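Long-range contacts in methylenetetrahydrofolate--tRNA-(uracil-5-)-methyltransferase trmFO (Thermus thermophilus, PDB 3G5Q), which probably catalyses the folate- and FAD-dependent methylation of uridine 54 of tRNA at C5, drawing reducing power from NADH or NADPH: residues M1-V6 against P26-E31; L20-V25 against P433-P438; P162-E167 against E297-V302. All coordinates share one frame; numbering follows the deposited sequence.

Interaction 1 of 3, residues M1-V6 against P26-E31. With FAD (flavin-adenine dinucleotide), chain B.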
loop_
_atom_site.group_PDB
_atom_site.type_symbol
_atom_site.label_atom_id
_atom_site.label_comp_id
_atom_site.label_asym_id
_atom_site.label_seq_id
_atom_site.Cartn_x
_atom_site.Cartn_y
_atom_site.Cartn_z
ATOM N N MET A 1 15.297 26.584 -11.264
ATOM C CA MET A 1 16.237 26.401 -10.156
ATOM C C MET A 1 17.161 25.210 -10.417
ATOM O O MET A 1 18.243 25.358 -10.983
ATOM C CB MET A 1 15.488 26.235 -8.825
ATOM C CG MET A 1 14.393 25.154 -8.813
ATOM S SD MET A 1 13.063 25.447 -9.996
ATOM C CE MET A 1 12.452 27.048 -9.474
ATOM N N GLU A 2 16.719 24.031 -10.000
ATOM C CA GLU A 2 17.402 22.791 -10.318
ATOM C C GLU A 2 16.384 21.892 -11.019
ATOM O O GLU A 2 15.214 21.874 -10.641
ATOM C CB GLU A 2 17.899 22.139 -9.031
ATOM C CG GLU A 2 18.953 21.061 -9.221
ATOM C CD GLU A 2 19.350 20.421 -7.903
ATOM O OE1 GLU A 2 19.445 21.156 -6.895
ATOM O OE2 GLU A 2 19.552 19.186 -7.871
ATOM N N ARG A 3 16.809 21.172 -12.052
ATOM C CA ARG A 3 15.915 20.240 -12.721
ATOM C C ARG A 3 15.837 18.978 -11.875
ATOM O O ARG A 3 16.862 18.411 -11.519
ATOM C CB ARG A 3 16.405 19.902 -14.133
ATOM C CG ARG A 3 15.390 19.094 -14.942
ATOM C CD ARG A 3 15.765 18.967 -16.423
ATOM N NE ARG A 3 15.659 20.243 -17.121
ATOM C CZ ARG A 3 14.594 20.639 -17.813
ATOM N NH1 ARG A 3 14.597 21.828 -18.401
ATOM N NH2 ARG A 3 13.529 19.854 -17.919
ATOM N N VAL A 4 14.625 18.554 -11.537
ATOM C CA VAL A 4 14.449 17.354 -10.719
ATOM C C VAL A 4 14.269 16.091 -11.559
ATOM O O VAL A 4 13.516 16.091 -12.528
ATOM C CB VAL A 4 13.255 17.490 -9.781
ATOM C CG1 VAL A 4 12.957 16.148 -9.107
ATOM C CG2 VAL A 4 13.520 18.586 -8.748
ATOM N N ASN A 5 14.963 15.018 -11.180
ATOM C CA ASN A 5 14.806 13.730 -11.852
ATOM C C ASN A 5 13.590 12.947 -11.352
ATOM O O ASN A 5 13.326 12.883 -10.155
ATOM C CB ASN A 5 16.064 12.868 -11.685
ATOM C CG ASN A 5 17.334 13.590 -12.107
ATOM O OD1 ASN A 5 17.478 13.997 -13.257
ATOM N ND2 ASN A 5 18.267 13.736 -11.175
ATOM N N VAL A 6 12.854 12.352 -12.279
ATOM C CA VAL A 6 11.784 11.426 -11.933
ATOM C C VAL A 6 12.034 10.150 -12.727
ATOM O O VAL A 6 12.072 10.170 -13.956
ATOM C CB VAL A 6 10.395 12.000 -12.251
ATOM C CG1 VAL A 6 9.308 10.962 -11.961
ATOM C CG2 VAL A 6 10.133 13.291 -11.447
ATOM N N PRO A 26 11.350 22.387 -13.134
ATOM C CA PRO A 26 11.675 21.629 -14.348
ATOM C C PRO A 26 11.956 20.176 -13.999
ATOM O O PRO A 26 12.487 19.907 -12.922
ATOM C CB PRO A 26 12.962 22.294 -14.861
ATOM C CG PRO A 26 13.194 23.502 -13.998
ATOM C CD PRO A 26 12.435 23.298 -12.731
ATOM N N VAL A 27 11.619 19.261 -14.903
ATOM C CA VAL A 27 11.722 17.831 -14.626
ATOM C C VAL A 27 12.501 17.110 -15.709
ATOM O O VAL A 27 12.376 17.426 -16.892
ATOM C CB VAL A 27 10.317 17.169 -14.534
ATOM C CG1 VAL A 27 10.432 15.634 -14.411
ATOM C CG2 VAL A 27 9.509 17.746 -13.388
ATOM N N ARG A 28 13.308 16.137 -15.305
ATOM C CA ARG A 28 13.864 15.184 -16.246
ATOM C C ARG A 28 13.234 13.819 -15.959
ATOM O O ARG A 28 13.538 13.193 -14.945
ATOM C CB ARG A 28 15.381 15.105 -16.110
ATOM C CG ARG A 28 16.032 14.247 -17.170
ATOM C CD ARG A 28 17.539 14.205 -16.981
ATOM N NE ARG A 28 18.175 15.513 -17.139
ATOM C CZ ARG A 28 18.564 16.300 -16.134
ATOM N NH1 ARG A 28 18.369 15.943 -14.865
ATOM N NH2 ARG A 28 19.144 17.465 -16.400
ATOM N N LEU A 29 12.354 13.377 -16.854
ATOM C CA LEU A 29 11.579 12.152 -16.664
ATOM C C LEU A 29 12.171 10.991 -17.453
ATOM O O LEU A 29 12.162 10.990 -18.683
ATOM C CB LEU A 29 10.115 12.384 -17.066
ATOM C CG LEU A 29 9.109 11.226 -16.943
ATOM C CD1 LEU A 29 8.967 10.739 -15.504
ATOM C CD2 LEU A 29 7.758 11.630 -17.495
ATOM N N PHE A 30 12.702 10.009 -16.736
ATOM C CA PHE A 30 13.263 8.824 -17.362
ATOM C C PHE A 30 12.194 7.750 -17.494
ATOM O O PHE A 30 11.447 7.475 -16.551
ATOM C CB PHE A 30 14.421 8.274 -16.533
ATOM C CG PHE A 30 15.580 9.221 -16.389
ATOM C CD1 PHE A 30 15.577 10.203 -15.407
ATOM C CD2 PHE A 30 16.680 9.122 -17.226
ATOM C CE1 PHE A 30 16.645 11.068 -15.270
ATOM C CE2 PHE A 30 17.757 9.982 -17.093
ATOM C CZ PHE A 30 17.742 10.954 -16.112
ATOM N N GLU A 31 12.110 7.147 -18.670
ATOM C CA GLU A 31 11.249 5.989 -18.871
ATOM C C GLU A 31 11.949 5.036 -19.834
ATOM O O GLU A 31 12.288 5.415 -20.955
ATOM C CB GLU A 31 9.875 6.408 -19.394
ATOM C CG GLU A 31 9.009 5.237 -19.875
ATOM C CD GLU A 31 8.770 4.177 -18.799
ATOM O OE1 GLU A 31 9.121 3.001 -19.025
ATOM O OE2 GLU A 31 8.209 4.515 -17.733
HETATM P PA FAD B . 4.295 1.475 -12.957
HETATM O O1A FAD B . 4.640 0.088 -13.434
HETATM O O2A FAD B . 2.930 1.945 -13.397
HETATM O O5B FAD B . 5.426 2.513 -13.460
HETATM C C5B FAD B . 6.815 2.212 -13.346
HETATM C C4B FAD B . 7.532 2.679 -14.613
HETATM O O4B FAD B . 8.940 2.692 -14.445
HETATM C C3B FAD B . 7.234 1.757 -15.795
HETATM O O3B FAD B . 6.741 2.558 -16.844
HETATM C C2B FAD B . 8.578 1.120 -16.124
HETATM O O2B FAD B . 8.796 0.944 -17.494
HETATM C C1B FAD B . 9.569 2.134 -15.593
HETATM N N9A FAD B . 10.879 1.601 -15.171
HETATM C C8A FAD B . 11.158 0.492 -14.414
HETATM N N7A FAD B . 12.494 0.430 -14.229
HETATM C C5A FAD B . 13.077 1.485 -14.845
HETATM C C6A FAD B . 14.404 1.902 -14.976
HETATM N N6A FAD B . 15.395 1.316 -14.303
HETATM N N1A FAD B . 14.670 3.048 -15.680
HETATM C C2A FAD B . 13.647 3.762 -16.257
HETATM N N3A FAD B . 12.340 3.348 -16.133
HETATM C C4A FAD B . 12.064 2.225 -15.436
HETATM N N1 FAD B . -3.137 -2.171 -9.552
HETATM C C2 FAD B . -4.496 -1.974 -9.400
HETATM O O2 FAD B . -4.904 -1.039 -8.723
HETATM N N3 FAD B . -5.401 -2.828 -9.991
HETATM C C4 FAD B . -4.941 -3.886 -10.753
HETATM O O4 FAD B . -5.730 -4.660 -11.285
HETATM C C4X FAD B . -3.575 -4.084 -10.904
HETATM N N5 FAD B . -3.127 -5.144 -11.658
HETATM C C5X FAD B . -1.777 -5.346 -11.821
HETATM C C6 FAD B . -1.348 -6.421 -12.601
HETATM C C7 FAD B . 0.012 -6.642 -12.792
HETATM C C7M FAD B . 0.482 -7.805 -13.620
HETATM C C8 FAD B . 0.940 -5.787 -12.200
HETATM C C8M FAD B . 2.414 -6.043 -12.407
HETATM C C9 FAD B . 0.503 -4.713 -11.418
HETATM C C9A FAD B . -0.862 -4.477 -11.224
HETATM N N10 FAD B . -1.303 -3.409 -10.438
HETATM C C10 FAD B . -2.667 -3.213 -10.308
HETATM C "C1'" FAD B . -0.467 -2.994 -9.249
HETATM C "C2'" FAD B . 0.004 -1.530 -9.315
HETATM O "O2'" FAD B . -0.972 -0.680 -8.738
HETATM C "C3'" FAD B . 0.337 -1.086 -10.753
HETATM O "O3'" FAD B . 1.460 -1.835 -11.182
HETATM C "C4'" FAD B . 0.608 0.433 -10.857
HETATM O "O4'" FAD B . 0.818 0.845 -12.198
HETATM C "C5'" FAD B . 1.818 0.849 -10.028
HETATM O "O5'" FAD B . 2.190 2.184 -10.318
HETATM P P FAD B . 3.746 2.568 -10.398
HETATM O O1P FAD B . 4.373 2.399 -9.034
HETATM O O2P FAD B . 3.857 3.960 -10.950
HETATM O O3P FAD B . 4.454 1.462 -11.350
#

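Interaction 2 of 3, residues L20-V25 against P433-P438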
loop_
_atom_site.group_PDB
_atom_site.type_symbol
_atom_site.label_atom_id
_atom_site.label_comp_id
_atom_site.label_asym_id
_atom_site.label_seq_id
_atom_site.Cartn_x
_atom_site.Cartn_y
_atom_site.Cartn_z
ATOM N N LEU A 20 5.570 18.528 -9.836
ATOM C CA LEU A 20 6.744 19.374 -9.978
ATOM C C LEU A 20 6.459 20.490 -10.974
ATOM O O LEU A 20 6.700 21.658 -10.686
ATOM C CB LEU A 20 7.932 18.533 -10.438
ATOM C CG LEU A 20 8.556 17.694 -9.318
ATOM C CD1 LEU A 20 9.042 16.328 -9.816
ATOM C CD2 LEU A 20 9.695 18.470 -8.673
ATOM N N LEU A 21 5.915 20.127 -12.134
ATOM C CA LEU A 21 5.626 21.101 -13.180
ATOM C C LEU A 21 4.629 22.160 -12.721
ATOM O O LEU A 21 4.810 23.345 -12.996
ATOM C CB LEU A 21 5.114 20.413 -14.443
ATOM C CG LEU A 21 6.070 19.413 -15.099
ATOM C CD1 LEU A 21 5.328 18.594 -16.163
ATOM C CD2 LEU A 21 7.314 20.105 -15.678
ATOM N N ARG A 22 3.583 21.729 -12.022
ATOM C CA ARG A 22 2.562 22.638 -11.516
ATOM C C ARG A 22 3.185 23.690 -10.614
ATOM O O ARG A 22 2.631 24.773 -10.453
ATOM C CB ARG A 22 1.488 21.887 -10.723
ATOM C CG ARG A 22 0.541 21.045 -11.567
ATOM C CD ARG A 22 -0.318 20.157 -10.671
ATOM N NE ARG A 22 -1.340 20.914 -9.962
ATOM C CZ ARG A 22 -2.088 20.417 -8.982
ATOM N NH1 ARG A 22 -1.916 19.164 -8.585
ATOM N NH2 ARG A 22 -3.004 21.166 -8.395
ATOM N N LEU A 23 4.324 23.364 -10.012
ATOM C CA LEU A 23 4.996 24.303 -9.124
ATOM C C LEU A 23 6.170 24.999 -9.814
ATOM O O LEU A 23 7.018 25.611 -9.164
ATOM C CB LEU A 23 5.434 23.601 -7.836
ATOM C CG LEU A 23 4.267 23.063 -6.994
ATOM C CD1 LEU A 23 4.747 22.091 -5.933
ATOM C CD2 LEU A 23 3.468 24.201 -6.367
ATOM N N GLY A 24 6.207 24.904 -11.139
ATOM C CA GLY A 24 7.211 25.589 -11.929
ATOM C C GLY A 24 8.602 25.000 -11.803
ATOM O O GLY A 24 9.584 25.652 -12.153
ATOM N N VAL A 25 8.700 23.766 -11.315
ATOM C CA VAL A 25 9.997 23.105 -11.236
ATOM C C VAL A 25 10.213 22.203 -12.448
ATOM O O VAL A 25 9.366 21.358 -12.766
ATOM C CB VAL A 25 10.158 22.304 -9.934
ATOM C CG1 VAL A 25 11.507 21.590 -9.914
ATOM C CG2 VAL A 25 10.029 23.232 -8.738
ATOM N N PRO A 433 4.388 27.381 -0.885
ATOM C CA PRO A 433 3.446 27.913 -1.880
ATOM C C PRO A 433 2.304 26.955 -2.192
ATOM O O PRO A 433 2.462 25.735 -2.069
ATOM C CB PRO A 433 4.305 28.062 -3.145
ATOM C CG PRO A 433 5.709 27.694 -2.748
ATOM C CD PRO A 433 5.600 26.858 -1.526
ATOM N N PRO A 434 1.162 27.504 -2.625
ATOM C CA PRO A 434 0.020 26.662 -2.962
ATOM C C PRO A 434 0.125 26.100 -4.377
ATOM O O PRO A 434 0.773 26.678 -5.254
ATOM C CB PRO A 434 -1.143 27.640 -2.865
ATOM C CG PRO A 434 -0.562 28.895 -3.430
ATOM C CD PRO A 434 0.898 28.917 -2.947
ATOM N N LEU A 435 -0.506 24.949 -4.575
ATOM C CA LEU A 435 -0.676 24.362 -5.890
ATOM C C LEU A 435 -1.663 25.216 -6.667
ATOM O O LEU A 435 -2.709 25.586 -6.136
ATOM C CB LEU A 435 -1.254 22.953 -5.747
ATOM C CG LEU A 435 -0.383 21.925 -5.025
ATOM C CD1 LEU A 435 -1.254 20.867 -4.359
ATOM C CD2 LEU A 435 0.633 21.292 -5.983
ATOM N N PRO A 436 -1.345 25.527 -7.930
ATOM C CA PRO A 436 -2.255 26.316 -8.768
ATOM C C PRO A 436 -3.535 25.548 -9.071
ATOM O O PRO A 436 -3.531 24.312 -9.082
ATOM C CB PRO A 436 -1.468 26.501 -10.073
ATOM C CG PRO A 436 -0.047 26.134 -9.747
ATOM C CD PRO A 436 -0.124 25.128 -8.649
ATOM N N ARG A 437 -4.618 26.274 -9.330
ATOM C CA ARG A 437 -5.854 25.636 -9.762
ATOM C C ARG A 437 -5.627 24.947 -11.103
ATOM O O ARG A 437 -4.870 25.444 -11.937
ATOM C CB ARG A 437 -6.973 26.670 -9.883
ATOM C CG ARG A 437 -7.127 27.526 -8.644
ATOM C CD ARG A 437 -8.445 28.273 -8.643
ATOM N NE ARG A 437 -8.821 28.681 -7.294
ATOM C CZ ARG A 437 -9.577 27.954 -6.477
ATOM N NH1 ARG A 437 -10.047 26.779 -6.875
ATOM N NH2 ARG A 437 -9.867 28.402 -5.262
ATOM N N PRO A 438 -6.272 23.789 -11.307
ATOM C CA PRO A 438 -6.187 23.072 -12.584
ATOM C C PRO A 438 -6.782 23.886 -13.732
ATOM O O PRO A 438 -6.133 24.018 -14.773
ATOM C CB PRO A 438 -7.033 21.818 -12.336
ATOM C CG PRO A 438 -7.057 21.657 -10.845
ATOM C CD PRO A 438 -7.065 23.050 -10.309
HETATM O O HOH W 1 -2.507 22.976 -11.643
#

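Interaction 3 of 3, residues P162-E167 against E297-V302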
loop_
_atom_site.group_PDB
_atom_site.type_symbol
_atom_site.label_atom_id
_atom_site.label_comp_id
_atom_site.label_asym_id
_atom_site.label_seq_id
_atom_site.Cartn_x
_atom_site.Cartn_y
_atom_site.Cartn_z
ATOM N N PRO A 162 -3.435 -11.754 5.525
ATOM C CA PRO A 162 -4.563 -10.845 5.747
ATOM C C PRO A 162 -4.355 -10.000 6.991
ATOM O O PRO A 162 -3.810 -10.467 7.995
ATOM C CB PRO A 162 -5.743 -11.790 5.965
ATOM C CG PRO A 162 -5.326 -13.076 5.350
ATOM C CD PRO A 162 -3.854 -13.167 5.528
ATOM N N ILE A 163 -4.795 -8.758 6.910
ATOM C CA ILE A 163 -4.743 -7.846 8.036
ATOM C C ILE A 163 -6.177 -7.479 8.446
ATOM O O ILE A 163 -6.997 -7.135 7.601
ATOM C CB ILE A 163 -3.923 -6.596 7.678
ATOM C CG1 ILE A 163 -2.443 -6.978 7.516
ATOM C CG2 ILE A 163 -4.099 -5.495 8.729
ATOM C CD1 ILE A 163 -1.580 -5.878 6.990
ATOM N N VAL A 164 -6.468 -7.574 9.740
ATOM C CA VAL A 164 -7.782 -7.246 10.268
ATOM C C VAL A 164 -7.765 -6.013 11.173
ATOM O O VAL A 164 -6.739 -5.650 11.741
ATOM C CB VAL A 164 -8.378 -8.426 11.060
ATOM C CG1 VAL A 164 -8.571 -9.622 10.155
ATOM C CG2 VAL A 164 -7.481 -8.785 12.246
ATOM N N LEU A 165 -8.925 -5.386 11.305
ATOM C CA LEU A 165 -9.111 -4.255 12.200
ATOM C C LEU A 165 -9.153 -4.747 13.658
ATOM O O LEU A 165 -9.951 -5.612 14.010
ATOM C CB LEU A 165 -10.415 -3.550 11.831
ATOM C CG LEU A 165 -10.435 -2.033 11.725
ATOM C CD1 LEU A 165 -9.211 -1.535 10.987
ATOM C CD2 LEU A 165 -11.713 -1.577 11.014
ATOM N N TYR A 166 -8.278 -4.205 14.495
ATOM C CA TYR A 166 -8.195 -4.611 15.895
ATOM C C TYR A 166 -9.537 -4.469 16.620
ATOM O O TYR A 166 -9.912 -5.326 17.428
ATOM C CB TYR A 166 -7.105 -3.807 16.601
ATOM C CG TYR A 166 -6.937 -4.090 18.078
ATOM C CD1 TYR A 166 -6.133 -5.138 18.526
ATOM C CD2 TYR A 166 -7.562 -3.292 19.026
ATOM C CE1 TYR A 166 -5.968 -5.384 19.889
ATOM C CE2 TYR A 166 -7.403 -3.528 20.384
ATOM C CZ TYR A 166 -6.612 -4.572 20.808
ATOM O OH TYR A 166 -6.466 -4.786 22.157
ATOM N N GLU A 167 -10.265 -3.400 16.318
ATOM C CA GLU A 167 -11.514 -3.117 17.020
ATOM C C GLU A 167 -12.607 -4.120 16.648
ATOM O O GLU A 167 -13.642 -4.202 17.309
ATOM C CB GLU A 167 -11.974 -1.679 16.759
ATOM C CG GLU A 167 -12.432 -1.401 15.333
ATOM C CD GLU A 167 -12.848 0.058 15.110
ATOM O OE1 GLU A 167 -12.726 0.548 13.963
ATOM O OE2 GLU A 167 -13.307 0.713 16.075
ATOM N N GLU A 297 -14.405 -14.085 14.326
ATOM C CA GLU A 297 -15.677 -14.425 13.677
ATOM C C GLU A 297 -16.332 -13.266 12.916
ATOM O O GLU A 297 -16.842 -13.462 11.819
ATOM C CB GLU A 297 -16.667 -15.058 14.658
ATOM C CG GLU A 297 -16.213 -16.387 15.221
ATOM C CD GLU A 297 -15.405 -16.225 16.495
ATOM O OE1 GLU A 297 -14.971 -15.091 16.789
ATOM O OE2 GLU A 297 -15.210 -17.228 17.213
ATOM N N ASN A 298 -16.325 -12.064 13.476
ATOM C CA ASN A 298 -16.754 -10.914 12.684
ATOM C C ASN A 298 -15.639 -9.893 12.471
ATOM O O ASN A 298 -15.879 -8.687 12.413
ATOM C CB ASN A 298 -18.029 -10.269 13.247
ATOM C CG ASN A 298 -18.134 -10.404 14.747
ATOM O OD1 ASN A 298 -17.219 -10.034 15.485
ATOM N ND2 ASN A 298 -19.257 -10.935 15.211
ATOM N N ALA A 299 -14.415 -10.392 12.344
ATOM C CA ALA A 299 -13.272 -9.526 12.096
ATOM C C ALA A 299 -13.435 -8.869 10.737
ATOM O O ALA A 299 -13.969 -9.471 9.804
ATOM C CB ALA A 299 -11.977 -10.325 12.137
ATOM N N GLU A 300 -12.988 -7.626 10.634
ATOM C CA GLU A 300 -13.018 -6.932 9.365
ATOM C C GLU A 300 -11.629 -6.945 8.750
ATOM O O GLU A 300 -10.703 -6.310 9.266
ATOM C CB GLU A 300 -13.498 -5.489 9.536
ATOM C CG GLU A 300 -13.751 -4.786 8.197
ATOM C CD GLU A 300 -14.167 -3.333 8.357
ATOM O OE1 GLU A 300 -14.762 -2.992 9.400
ATOM O OE2 GLU A 300 -13.907 -2.527 7.435
ATOM N N ILE A 301 -11.499 -7.675 7.645
ATOM C CA ILE A 301 -10.275 -7.689 6.861
ATOM C C ILE A 301 -10.146 -6.385 6.090
ATOM O O ILE A 301 -11.023 -6.053 5.287
ATOM C CB ILE A 301 -10.302 -8.844 5.839
ATOM C CG1 ILE A 301 -10.612 -10.167 6.543
ATOM C CG2 ILE A 301 -8.991 -8.933 5.099
ATOM C CD1 ILE A 301 -10.585 -11.351 5.609
ATOM N N VAL A 302 -9.060 -5.648 6.324
ATOM C CA VAL A 302 -8.848 -4.386 5.625
ATOM C C VAL A 302 -7.752 -4.471 4.558
ATOM O O VAL A 302 -7.637 -3.593 3.705
ATOM C CB VAL A 302 -8.529 -3.232 6.593
ATOM C CG1 VAL A 302 -9.772 -2.876 7.420
ATOM C CG2 VAL A 302 -7.344 -3.582 7.480
#

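Interaction 1 of 3, residues M1-V6 against P26-E31
Met1 lays its sulfur against the Pro26 ring, SD 3.5 Å from CD. Arg3 reaches across with CG anti to the backbone N (chi1 -171°) and a bend at chi3, which brings one guanidinium face over Pro26 CB. Arg3 NH2 donates to Val27 O at 2.9 Å; the oxygen lies in the guanidinium plane, the donor above the carbonyl plane. With an alanine at Arg3, Val27 O would probably lose this side-chain donor and the Pro26 ring its cover. From Val4 onward the strands run parallel: Val4 N donates to Pro26 O (2.9 Å) and Val4 O accepts from Arg28 N (2.8 Å). This is the beta-alpha-beta unit of a Rossmann-type FAD domain, strands 4-7 and 27-30 joined through helix 11-22; just past the second strand, Glu31 OE1 and OE2 accept hydrogen bonds from FAD O2B and O3B respectively. Asn5 lies alongside Arg28, its OD1 taking NH1 at 2.7 Å with amide and guanidinium planes 41° apart, while ND2 bonds to Thr129 OG1. Val6 continues the ladder, its N donating to Arg28 O and its O accepting from Phe30 N. Its methyls divide the packing: CG1 meets Leu29 CD1 at 3.6 Å, CG2 meets Val27 CG1 at 3.8 Å.

Interaction 2 of 3, residues L20-V25 against P433-P438
Arg22 and Pro436 meet through both backbone and side chain. The guanidinium presents its edge to the C-terminal tail: Arg22 NH2 donates to Pro436 O, a long bond at 3.3 Å but a straight one (173°), with the oxygen in the guanidinium plane and the donor close to the C=O line. A water doubles the link, accepting from Arg22 NE at 2.9 Å and donating to Pro436 O at 3.1 Å, so that this carbonyl is held by two donors. Leu435 takes the face of the same group, its CD2 over the centre at 4.1 Å from Arg22 CZ, while its CB lies 3.6 Å from Arg22 NH2. At the other end of the residue the Pro436 ring presses on the backbone, CG coming to 3.1 Å from Arg22 O. Leu23 adds an apolar touch, CD2 to Leu435 CD2 at 4.1 Å. A bend at chi3 (73°) in the otherwise extended arginine chain brings the edge of the planar group to Pro436 O and one face against Leu435.

In the next shell, Arg22 NH1 donates to Ala74 O, which helps to fix the rotation of the guanidinium. Helix 343-361 backs both segments: Leu23 rests on its Ala358 and Leu435 on Phe351. Leu20, two residues before Arg22 in helix 11-22, packs on Val4, Val6 and Val27 of the sheet and so sets the helix that carries Arg22. The tail, rich in proline and without regular structure, thus lies against the C-terminal end of that helix, closed by a Schellman motif: Gly24, with positive phi, is the C-prime residue, its N bonded to Leu21 O at 2.8 Å and Val25 N bonded to Leu20 O.

Interaction 3 of 3, residues P162-E167 against E297-V302
Strand 301-313, outermost in the six-stranded antiparallel sheet, begins here against the end of strand 154-165. Val164 and Ile301 form an antiparallel non-hydrogen-bonded pair with CA atoms 4.2 Å apart. A backbone bond lies to each side of it. Val302 N donates to Ile163 O at 2.8 Å. Leu165 N donates to Glu300 O at 2.9 Å. Between 162-167 and 297-302 this is the one bridge, the touching parts running 107° apart end to end and the chain turning a corner at Val302; Ile163 also bonds through its backbone to Arg303 beyond. A CA-H...O contact accompanies these bonds, Val164 CA 3.2 Å from Glu300 O. The side chains of Val164 and Ile301 share one face of the sheet, and Ile301 and Pro162 also pack on Ile290 of helix 283-290. Val164 holds CG1 anti to the carbonyl carbon (chi1 -62°), which sets that methyl 4.0 Å from Ala299 CB and within packing distance of Ile301 CG1. At the corner, the two methyls of Val302 part: CG2 sits 4.0 Å from Ile163 CG2, and CG1 meets Leu165 CD1 at 3.9 Å, the Leu165 side chain crossing that of Val302 at about a right angle. The extended Glu300 runs alongside Leu165, pointing the same way, toward salt bridges with Arg413 and Lys409 of helix 409-429; on the way its OE1 passes 3.7 Å from Leu165 CD2.

How the interactions relate
Interactions 1 and 2 share one beta-alpha-beta unit: the first pairs its two strands, the second brings the C-terminal tail to the end of the helix between them. They touch through packing, with Leu20 CB 3.4 Å from Val27 CG2. Interaction 3 belongs to another sheet across the chain's centre, its centre about 42 Å from that of interaction 1. Parallel pairing in interaction 1 runs from a partly exposed start into a buried interior and toward FAD; the antiparallel pairing of interaction 3 is shorter, buried and largely apolar. Interaction 2 is a surface contact, relying on one arginine, a water, two leucines and Pro436, with no strand pairing.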